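Local atomic coordinates of coiled-coil quantitatively-enriched protein 1 (Schizosaccharomyces pombe, PDB entry 7CUJ), a protein that links telomeres to the meiotic centrosome as a molecular adaptor, and is required for telomere clustering in meiotic prophase, telomere length regulation and chromosome segregation. Residues R28-F33 against V239-S244; Q58-I63 against G215-A220; E192-V197 against V208-H213. One frame throughout, in Å; residues are numbered along the deposited sequence.

Interaction 1 of 3, residues R28-F33 against V239-S244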
loop_
_atom_site.group_PDB
_atom_site.type_symbol
_atom_site.label_atom_id
_atom_site.label_comp_id
_atom_site.label_asym_id
_atom_site.label_seq_id
_atom_site.Cartn_x
_atom_site.Cartn_y
_atom_site.Cartn_z
ATOM N N ARG A 28 -9.839 -6.422 6.885
ATOM C CA ARG A 28 -9.473 -6.397 5.477
ATOM C C ARG A 28 -9.242 -4.955 5.028
ATOM O O ARG A 28 -8.300 -4.679 4.283
ATOM C CB ARG A 28 -10.560 -7.071 4.631
ATOM C CG ARG A 28 -10.261 -7.167 3.137
ATOM C CD ARG A 28 -9.158 -8.141 2.742
ATOM N NE ARG A 28 -9.423 -9.529 3.112
ATOM C CZ ARG A 28 -9.995 -10.443 2.329
ATOM N NH1 ARG A 28 -10.181 -11.671 2.782
ATOM N NH2 ARG A 28 -10.379 -10.133 1.101
ATOM N N LEU A 29 -10.109 -4.050 5.498
ATOM C CA LEU A 29 -10.094 -2.649 5.103
ATOM C C LEU A 29 -8.796 -1.981 5.556
ATOM O O LEU A 29 -8.141 -1.306 4.764
ATOM C CB LEU A 29 -11.320 -1.951 5.701
ATOM C CG LEU A 29 -11.418 -0.450 5.436
ATOM C CD1 LEU A 29 -11.580 -0.168 3.948
ATOM C CD2 LEU A 29 -12.553 0.169 6.235
ATOM N N VAL A 30 -8.436 -2.179 6.831
ATOM C CA VAL A 30 -7.246 -1.582 7.413
ATOM C C VAL A 30 -6.003 -2.136 6.717
ATOM O O VAL A 30 -5.056 -1.397 6.469
ATOM C CB VAL A 30 -7.202 -1.790 8.940
ATOM C CG1 VAL A 30 -5.828 -1.492 9.521
ATOM C CG2 VAL A 30 -8.272 -0.971 9.648
ATOM N N GLN A 31 -6.034 -3.437 6.409
ATOM C CA GLN A 31 -4.951 -4.146 5.748
ATOM C C GLN A 31 -4.727 -3.561 4.352
ATOM O O GLN A 31 -3.590 -3.302 3.967
ATOM C CB GLN A 31 -5.296 -5.638 5.719
ATOM C CG GLN A 31 -4.255 -6.524 5.049
ATOM C CD GLN A 31 -4.816 -7.895 4.752
ATOM O OE1 GLN A 31 -5.751 -8.050 3.967
ATOM N NE2 GLN A 31 -4.241 -8.911 5.377
ATOM N N TYR A 32 -5.824 -3.339 3.615
ATOM C CA TYR A 32 -5.796 -2.806 2.262
ATOM C C TYR A 32 -5.273 -1.370 2.271
ATOM O O TYR A 32 -4.674 -0.924 1.296
ATOM C CB TYR A 32 -7.192 -2.886 1.633
ATOM C CG TYR A 32 -7.249 -2.530 0.167
ATOM C CD1 TYR A 32 -7.022 -3.490 -0.806
ATOM C CD2 TYR A 32 -7.516 -1.231 -0.248
ATOM C CE1 TYR A 32 -7.057 -3.173 -2.154
ATOM C CE2 TYR A 32 -7.555 -0.899 -1.592
ATOM C CZ TYR A 32 -7.321 -1.874 -2.548
ATOM O OH TYR A 32 -7.352 -1.569 -3.875
ATOM N N PHE A 33 -5.516 -0.656 3.377
ATOM C CA PHE A 33 -5.124 0.736 3.540
ATOM C C PHE A 33 -3.883 0.853 4.429
ATOM O O PHE A 33 -3.576 1.942 4.911
ATOM C CB PHE A 33 -6.278 1.528 4.168
ATOM C CG PHE A 33 -7.281 2.087 3.189
ATOM C CD1 PHE A 33 -8.349 1.317 2.751
ATOM C CD2 PHE A 33 -7.150 3.379 2.699
ATOM C CE1 PHE A 33 -9.264 1.826 1.841
ATOM C CE2 PHE A 33 -8.072 3.887 1.796
ATOM C CZ PHE A 33 -9.125 3.110 1.366
ATOM N N VAL A 239 -7.075 4.745 15.898
ATOM C CA VAL A 239 -7.753 3.901 16.869
ATOM C C VAL A 239 -8.382 2.717 16.137
ATOM O O VAL A 239 -8.211 1.568 16.541
ATOM C CB VAL A 239 -8.788 4.699 17.692
ATOM C CG1 VAL A 239 -9.737 3.801 18.473
ATOM C CG2 VAL A 239 -8.126 5.699 18.627
ATOM N N VAL A 240 -9.100 3.017 15.051
ATOM C CA VAL A 240 -9.758 2.000 14.251
ATOM C C VAL A 240 -8.709 1.041 13.693
ATOM O O VAL A 240 -8.890 -0.172 13.762
ATOM C CB VAL A 240 -10.645 2.630 13.156
ATOM C CG1 VAL A 240 -10.852 1.713 11.964
ATOM C CG2 VAL A 240 -11.985 3.074 13.721
ATOM N N ALA A 241 -7.611 1.595 13.161
ATOM C CA ALA A 241 -6.515 0.791 12.641
ATOM C C ALA A 241 -5.994 -0.168 13.713
ATOM O O ALA A 241 -5.830 -1.355 13.445
ATOM C CB ALA A 241 -5.416 1.666 12.081
ATOM N N THR A 242 -5.755 0.346 14.926
ATOM C CA THR A 242 -5.218 -0.472 16.003
ATOM C C THR A 242 -6.199 -1.583 16.363
ATOM O O THR A 242 -5.813 -2.747 16.445
ATOM C CB THR A 242 -4.831 0.369 17.226
ATOM O OG1 THR A 242 -3.815 1.289 16.826
ATOM C CG2 THR A 242 -4.315 -0.468 18.378
ATOM N N LEU A 243 -7.471 -1.216 16.558
ATOM C CA LEU A 243 -8.488 -2.155 17.002
ATOM C C LEU A 243 -8.659 -3.294 15.996
ATOM O O LEU A 243 -8.975 -4.416 16.389
ATOM C CB LEU A 243 -9.809 -1.411 17.236
ATOM C CG LEU A 243 -9.843 -0.479 18.450
ATOM C CD1 LEU A 243 -11.124 0.339 18.472
ATOM C CD2 LEU A 243 -9.686 -1.250 19.753
ATOM N N SER A 244 -8.428 -3.001 14.706
ATOM C CA SER A 244 -8.711 -3.943 13.633
ATOM C C SER A 244 -7.435 -4.549 13.049
ATOM O O SER A 244 -7.447 -4.995 11.904
ATOM C CB SER A 244 -9.529 -3.287 12.546
ATOM O OG SER A 244 -10.714 -2.709 13.071
#
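Val30 of helix 20-32 sets both of its methyl groups against the end of helix 232-243, and nearly all the surface lost between the two segments centres on this one side chain. Its CG2 rests between the backbone of Ala241 and the side chain of Ser244, with Val30 CG2 3.9 Å from Ala241 CA and equally 3.9 Å from Ser244 CB. The other branch lies along the same helix: CG1 stands anti to the backbone N (chi1 166°), and from there Val30 CG1 lies 3.9 Å from Ala241 O and meets Ala241 CB at 4.1 Å. The backbones come close, Val30 CA lying 5.8 Å from Ala241 CA, consistent with the small side chains that Ala241 and Ser244 present. No hydrogen bond crosses the contact. Ser244, where the helix gives up its regular backbone angles, turns its hydroxyl back into its own chain: OG donates a weak bond to Val240 O, 3.2 Å away, and leaves CB to meet the valine. Val240 adds a looser apolar touch, its CG1 4.4 Å from Val30 CG2. Around this pair of helix ends, Ile37 of helix 34-41 packs on both Val30 and Ala241, Met26 of helix 20-32 reaches Val240 and Ser244, and helix 47-65 brings Phe56 against Leu29 and Val240, while apolar packing from another protein chain also reaches Val30 and Ala241.

Interaction 2 of 3, residues Q58-I63 against G215-A220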
loop_
_atom_site.group_PDB
_atom_site.type_symbol
_atom_site.label_atom_id
_atom_site.label_comp_id
_atom_site.label_asym_id
_atom_site.label_seq_id
_atom_site.Cartn_x
_atom_site.Cartn_y
_atom_site.Cartn_z
ATOM N N GLN A 58 -15.226 6.410 4.820
ATOM C CA GLN A 58 -16.532 6.133 4.241
ATOM C C GLN A 58 -16.820 4.635 4.307
ATOM O O GLN A 58 -17.900 4.230 4.733
ATOM C CB GLN A 58 -16.631 6.664 2.808
ATOM C CG GLN A 58 -18.029 6.555 2.209
ATOM C CD GLN A 58 -19.063 7.299 3.021
ATOM O OE1 GLN A 58 -19.011 8.523 3.159
ATOM N NE2 GLN A 58 -20.017 6.562 3.575
ATOM N N SER A 59 -15.834 3.827 3.900
ATOM C CA SER A 59 -15.929 2.374 3.901
ATOM C C SER A 59 -16.191 1.842 5.308
ATOM O O SER A 59 -16.938 0.880 5.470
ATOM C CB SER A 59 -14.680 1.757 3.333
ATOM O OG SER A 59 -14.402 2.274 2.045
ATOM N N ALA A 60 -15.551 2.460 6.309
ATOM C CA ALA A 60 -15.685 2.051 7.696
ATOM C C ALA A 60 -17.099 2.366 8.189
ATOM O O ALA A 60 -17.719 1.546 8.871
ATOM C CB ALA A 60 -14.618 2.717 8.531
ATOM N N HIS A 61 -17.603 3.550 7.809
ATOM C CA HIS A 61 -18.987 3.926 8.054
ATOM C C HIS A 61 -19.933 2.889 7.457
ATOM O O HIS A 61 -20.886 2.479 8.117
ATOM C CB HIS A 61 -19.293 5.321 7.489
ATOM C CG HIS A 61 -18.913 6.435 8.402
ATOM N ND1 HIS A 61 -19.333 6.486 9.717
ATOM C CD2 HIS A 61 -18.173 7.544 8.197
ATOM C CE1 HIS A 61 -18.857 7.574 10.284
ATOM N NE2 HIS A 61 -18.144 8.243 9.373
ATOM N N ASN A 62 -19.654 2.470 6.214
ATOM C CA ASN A 62 -20.536 1.575 5.478
ATOM C C ASN A 62 -20.621 0.219 6.176
ATOM O O ASN A 62 -21.716 -0.312 6.352
ATOM C CB ASN A 62 -20.130 1.427 4.008
ATOM C CG ASN A 62 -20.277 2.706 3.212
ATOM O OD1 ASN A 62 -20.948 3.645 3.641
ATOM N ND2 ASN A 62 -19.641 2.755 2.051
ATOM N N ILE A 63 -19.457 -0.321 6.567
ATOM C CA ILE A 63 -19.372 -1.598 7.262
ATOM C C ILE A 63 -20.181 -1.522 8.556
ATOM O O ILE A 63 -20.844 -2.488 8.933
ATOM C CB ILE A 63 -17.898 -1.998 7.500
ATOM C CG1 ILE A 63 -17.188 -2.320 6.179
ATOM C CG2 ILE A 63 -17.784 -3.150 8.490
ATOM C CD1 ILE A 63 -15.679 -2.176 6.225
ATOM N N GLY A 215 -16.200 -0.741 18.817
ATOM C CA GLY A 215 -14.907 -0.977 18.192
ATOM C C GLY A 215 -14.846 -0.486 16.747
ATOM O O GLY A 215 -13.833 -0.677 16.079
ATOM N N SER A 216 -15.932 0.148 16.284
ATOM C CA SER A 216 -16.023 0.664 14.927
ATOM C C SER A 216 -15.522 2.106 14.884
ATOM O O SER A 216 -15.105 2.645 15.908
ATOM C CB SER A 216 -17.436 0.550 14.405
ATOM O OG SER A 216 -18.290 1.493 15.038
ATOM N N ILE A 217 -15.580 2.719 13.691
ATOM C CA ILE A 217 -15.251 4.126 13.505
ATOM C C ILE A 217 -16.242 5.002 14.268
ATOM O O ILE A 217 -15.910 6.124 14.640
ATOM C CB ILE A 217 -15.183 4.514 12.012
ATOM C CG1 ILE A 217 -14.599 5.920 11.842
ATOM C CG2 ILE A 217 -16.546 4.383 11.344
ATOM C CD1 ILE A 217 -14.100 6.228 10.455
ATOM N N GLU A 218 -17.457 4.479 14.475
ATOM C CA GLU A 218 -18.511 5.187 15.184
ATOM C C GLU A 218 -18.071 5.406 16.629
ATOM O O GLU A 218 -18.213 6.503 17.164
ATOM C CB GLU A 218 -19.817 4.391 15.143
ATOM C CG GLU A 218 -20.334 4.092 13.748
ATOM C CD GLU A 218 -21.762 3.569 13.724
ATOM O OE1 GLU A 218 -22.046 2.565 14.418
ATOM O OE2 GLU A 218 -22.593 4.170 13.020
ATOM N N HIS A 219 -17.526 4.348 17.239
ATOM C CA HIS A 219 -16.975 4.392 18.584
ATOM C C HIS A 219 -15.844 5.415 18.660
ATOM O O HIS A 219 -15.776 6.189 19.613
ATOM C CB HIS A 219 -16.508 2.990 18.999
ATOM C CG HIS A 219 -16.283 2.829 20.464
ATOM N ND1 HIS A 219 -16.101 1.588 21.043
ATOM C CD2 HIS A 219 -16.217 3.730 21.467
ATOM C CE1 HIS A 219 -15.922 1.731 22.341
ATOM N NE2 HIS A 219 -15.992 3.037 22.625
ATOM N N ALA A 220 -14.972 5.415 17.641
ATOM C CA ALA A 220 -13.811 6.290 17.596
ATOM C C ALA A 220 -14.239 7.751 17.463
ATOM O O ALA A 220 -13.713 8.616 18.161
ATOM C CB ALA A 220 -12.883 5.874 16.478
HETATM O O HOH W 1 -16.431 0.987 11.270
HETATM O O HOH W 2 -21.888 5.739 10.655
#
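Ile217 lays its CG2 methyl over one face of the His61 ring and, with the same methyl, covers the backbone where Ala60 passes into His61. The methyl sits 3.8 Å above the imidazole plane, displaced toward the rim on the side of ND1 and CE1, and makes a CH-pi contact in which Ile217 CG2 is 4.2 Å from the centroid of the His61 ring. The same Ile217 CG2 is 3.8 Å from Ala60 CB, a separation shared with the peptide nitrogen of His61. The two side chains, His61 and Ile217, cross at about a right angle. With CG1 anti to the backbone N (chi1 -170°), the isoleucine puts CG2 between its own N and carbonyl carbon, facing helix 47-65, and carries CD1 alongside, where Ile217 CD1 also reaches Ala60 CB, at 4.0 Å.

Two waters supply the polar links that the side chains themselves do not make. One donates to Ala60 O at 2.8 Å and accepts from Ile217 N at 3.1 Å, joining a carbonyl of helix 47-65 to the first turn of helix 217-223. The second lies 2.8 Å from His61 ND1 and donates to Glu218 OE2. That carboxylate is steadied further by Ile191 N on OE2 and by Lys103 and His213 N on OE1. Ser216 is the N-cap of helix 217-223, its OG accepting from Glu218 N, while Val240 and Ile57 pack on Ile217.

An apolar contact is thus bordered by bridging water: the methyl lies between the two helices and covers one imidazole face, and the nearby carboxylate, relayed through water, could polarise the His61 ring, though the salt bridge to Lys103 probably tempers this.

Interaction 3 of 3, residues E192-V197 against V208-H213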
loop_
_atom_site.group_PDB
_atom_site.type_symbol
_atom_site.label_atom_id
_atom_site.label_comp_id
_atom_site.label_asym_id
_atom_site.label_seq_id
_atom_site.Cartn_x
_atom_site.Cartn_y
_atom_site.Cartn_z
ATOM N N GLU A 192 -22.668 8.641 11.024
ATOM C CA GLU A 192 -22.634 9.477 9.832
ATOM C C GLU A 192 -23.888 10.351 9.788
ATOM O O GLU A 192 -23.798 11.552 9.536
ATOM C CB GLU A 192 -22.476 8.632 8.564
ATOM C CG GLU A 192 -22.227 9.461 7.313
ATOM C CD GLU A 192 -22.093 8.692 6.006
ATOM O OE1 GLU A 192 -21.422 7.638 6.000
ATOM O OE2 GLU A 192 -22.662 9.149 4.991
ATOM N N ALA A 193 -25.049 9.739 10.056
ATOM C CA ALA A 193 -26.321 10.446 10.084
ATOM C C ALA A 193 -26.323 11.485 11.202
ATOM O O ALA A 193 -26.855 12.576 11.025
ATOM C CB ALA A 193 -27.466 9.472 10.233
ATOM N N TYR A 194 -25.715 11.139 12.344
ATOM C CA TYR A 194 -25.606 12.074 13.453
ATOM C C TYR A 194 -24.755 13.271 13.040
ATOM O O TYR A 194 -25.190 14.411 13.188
ATOM C CB TYR A 194 -25.088 11.394 14.722
ATOM C CG TYR A 194 -25.061 12.309 15.920
ATOM C CD1 TYR A 194 -26.199 12.522 16.683
ATOM C CD2 TYR A 194 -23.904 12.985 16.278
ATOM C CE1 TYR A 194 -26.185 13.373 17.777
ATOM C CE2 TYR A 194 -23.872 13.839 17.368
ATOM C CZ TYR A 194 -25.017 14.035 18.119
ATOM O OH TYR A 194 -24.998 14.874 19.196
ATOM N N MET A 195 -23.554 13.000 12.513
ATOM C CA MET A 195 -22.639 14.034 12.052
ATOM C C MET A 195 -23.381 15.001 11.132
ATOM O O MET A 195 -23.309 16.215 11.314
ATOM C CB MET A 195 -21.462 13.435 11.271
ATOM C CG MET A 195 -20.553 12.523 12.078
ATOM S SD MET A 195 -19.581 13.393 13.330
ATOM C CE MET A 195 -20.636 13.194 14.765
ATOM N N SER A 196 -24.098 14.427 10.158
ATOM C CA SER A 196 -24.778 15.151 9.096
ATOM C C SER A 196 -25.920 16.000 9.654
ATOM O O SER A 196 -26.027 17.181 9.332
ATOM C CB SER A 196 -25.264 14.188 8.041
ATOM O OG SER A 196 -25.875 14.876 6.961
ATOM N N VAL A 197 -26.763 15.389 10.496
ATOM C CA VAL A 197 -27.997 16.008 10.958
ATOM C C VAL A 197 -27.697 17.105 11.982
ATOM O O VAL A 197 -28.362 18.138 11.988
ATOM C CB VAL A 197 -28.990 14.959 11.497
ATOM C CG1 VAL A 197 -30.149 15.590 12.252
ATOM C CG2 VAL A 197 -29.510 14.060 10.386
ATOM N N VAL A 208 -32.582 11.654 22.232
ATOM C CA VAL A 208 -31.707 11.207 21.158
ATOM C C VAL A 208 -30.992 9.930 21.593
ATOM O O VAL A 208 -30.228 9.932 22.558
ATOM C CB VAL A 208 -30.708 12.301 20.731
ATOM C CG1 VAL A 208 -29.618 11.757 19.820
ATOM C CG2 VAL A 208 -31.406 13.481 20.073
ATOM N N LEU A 209 -31.256 8.845 20.855
ATOM C CA LEU A 209 -30.576 7.570 21.019
ATOM C C LEU A 209 -29.616 7.387 19.848
ATOM O O LEU A 209 -29.977 7.661 18.705
ATOM C CB LEU A 209 -31.630 6.458 21.029
ATOM C CG LEU A 209 -32.145 6.004 22.396
ATOM C CD1 LEU A 209 -32.459 7.179 23.311
ATOM C CD2 LEU A 209 -33.367 5.113 22.236
ATOM N N ARG A 210 -28.396 6.926 20.143
ATOM C CA ARG A 210 -27.407 6.653 19.111
ATOM C C ARG A 210 -27.032 5.174 19.143
ATOM O O ARG A 210 -26.592 4.663 20.171
ATOM C CB ARG A 210 -26.161 7.526 19.294
ATOM C CG ARG A 210 -26.401 9.014 19.089
ATOM C CD ARG A 210 -25.094 9.768 18.937
ATOM N NE ARG A 210 -24.274 9.726 20.141
ATOM C CZ ARG A 210 -23.019 10.155 20.218
ATOM N NH1 ARG A 210 -22.424 10.662 19.153
ATOM N NH2 ARG A 210 -22.361 10.078 21.359
ATOM N N LEU A 211 -27.229 4.500 18.006
ATOM C CA LEU A 211 -26.743 3.146 17.803
ATOM C C LEU A 211 -25.292 3.247 17.334
ATOM O O LEU A 211 -25.021 3.747 16.243
ATOM C CB LEU A 211 -27.624 2.459 16.751
ATOM C CG LEU A 211 -28.939 1.834 17.232
ATOM C CD1 LEU A 211 -29.554 2.588 18.401
ATOM C CD2 LEU A 211 -29.932 1.709 16.089
ATOM N N ILE A 212 -24.370 2.795 18.194
ATOM C CA ILE A 212 -22.944 2.899 17.943
ATOM C C ILE A 212 -22.330 1.509 18.067
ATOM O O ILE A 212 -22.426 0.877 19.116
ATOM C CB ILE A 212 -22.290 3.913 18.906
ATOM C CG1 ILE A 212 -22.839 5.327 18.684
ATOM C CG2 ILE A 212 -20.774 3.873 18.776
ATOM C CD1 ILE A 212 -22.388 6.346 19.707
ATOM N N HIS A 213 -21.698 1.044 16.984
ATOM C CA HIS A 213 -21.050 -0.258 16.993
ATOM C C HIS A 213 -19.758 -0.199 17.803
ATOM O O HIS A 213 -18.930 0.687 17.595
ATOM C CB HIS A 213 -20.816 -0.775 15.568
ATOM C CG HIS A 213 -21.891 -1.689 15.088
ATOM N ND1 HIS A 213 -22.612 -1.438 13.940
ATOM C CD2 HIS A 213 -22.375 -2.840 15.598
ATOM C CE1 HIS A 213 -23.495 -2.399 13.760
ATOM N NE2 HIS A 213 -23.368 -3.274 14.761
#
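Tyr194 turns one face of its ring to Arg210, and the arginine crosses that face with two parts of its chain. The aliphatic part comes nearest: Arg210 CD lies 3.7 Å from Tyr194 CD1 and, at 3.9 Å from the centroid of the Tyr194 ring, forms a CH-pi contact displaced toward the rim. Farther along, the chain bends at chi3 (-65°) and brings the guanidinium back above the ring, where Arg210 CZ stands 4.8 Å from the centroid of Tyr194 in a cation-pi interaction. This is not a flat stack, since ring and guanidinium planes are inclined by 51°; Arg210 NH1 leans down to 3.9 Å from Tyr194 CE2. Val208, two residues earlier on the strand and on the same side of the sheet, adds its CG1 methyl 4.3 Å from Tyr194 CE1.

Behind these groups stands a second shell. Tyr194 is carried toward the strand with CG anti to the backbone N (chi1 -176°); Met195 CE rests against the edge of its ring, and Phe188 of strand 184-188 meets it edge-to-face. On the arginine side, Ile212 CD1 sits over the centre of one face of the Arg210 guanidinium, and Asp13 OD1 of the neighbouring strand 11-16 takes NH2 in a salt bridge.

The contact packs a helix onto its sheet within the beta-alpha-beta unit of strand 184-188, helix 191-200 and strand 208-213. Asp13 would largely balance the buried charge, so the tyrosine face probably acts as a secondary, electron-rich partner for a cation held also by the Asp13 salt bridge and by hydrogen bonds at its other nitrogens.

How the interactions relate
Taken together, the three contacts run from the helical edge of this part of the longer protein, a parallel sheet flanked by helices, into the sheet itself. Interaction 3, centred about 5 Å from the centre of the chain, lies nearest to it. Between centres, interactions 2 and 3 are about 12 Å apart and interactions 1 and 2 about 10 Å; interactions 1 and 3, about 22 Å apart, do not touch. Along the chain they enclose one another, 3 within 2 within 1, as strand 208-213 leads into helix 217-223 and then helix 232-243. Val240 packs on Ile217, and Gln58 NE2 hydrogen-bonds Glu192 OE1. Helices 20-32 and 47-65 are thereby fastened to later elements, and interaction 1 lies beside other protein chains.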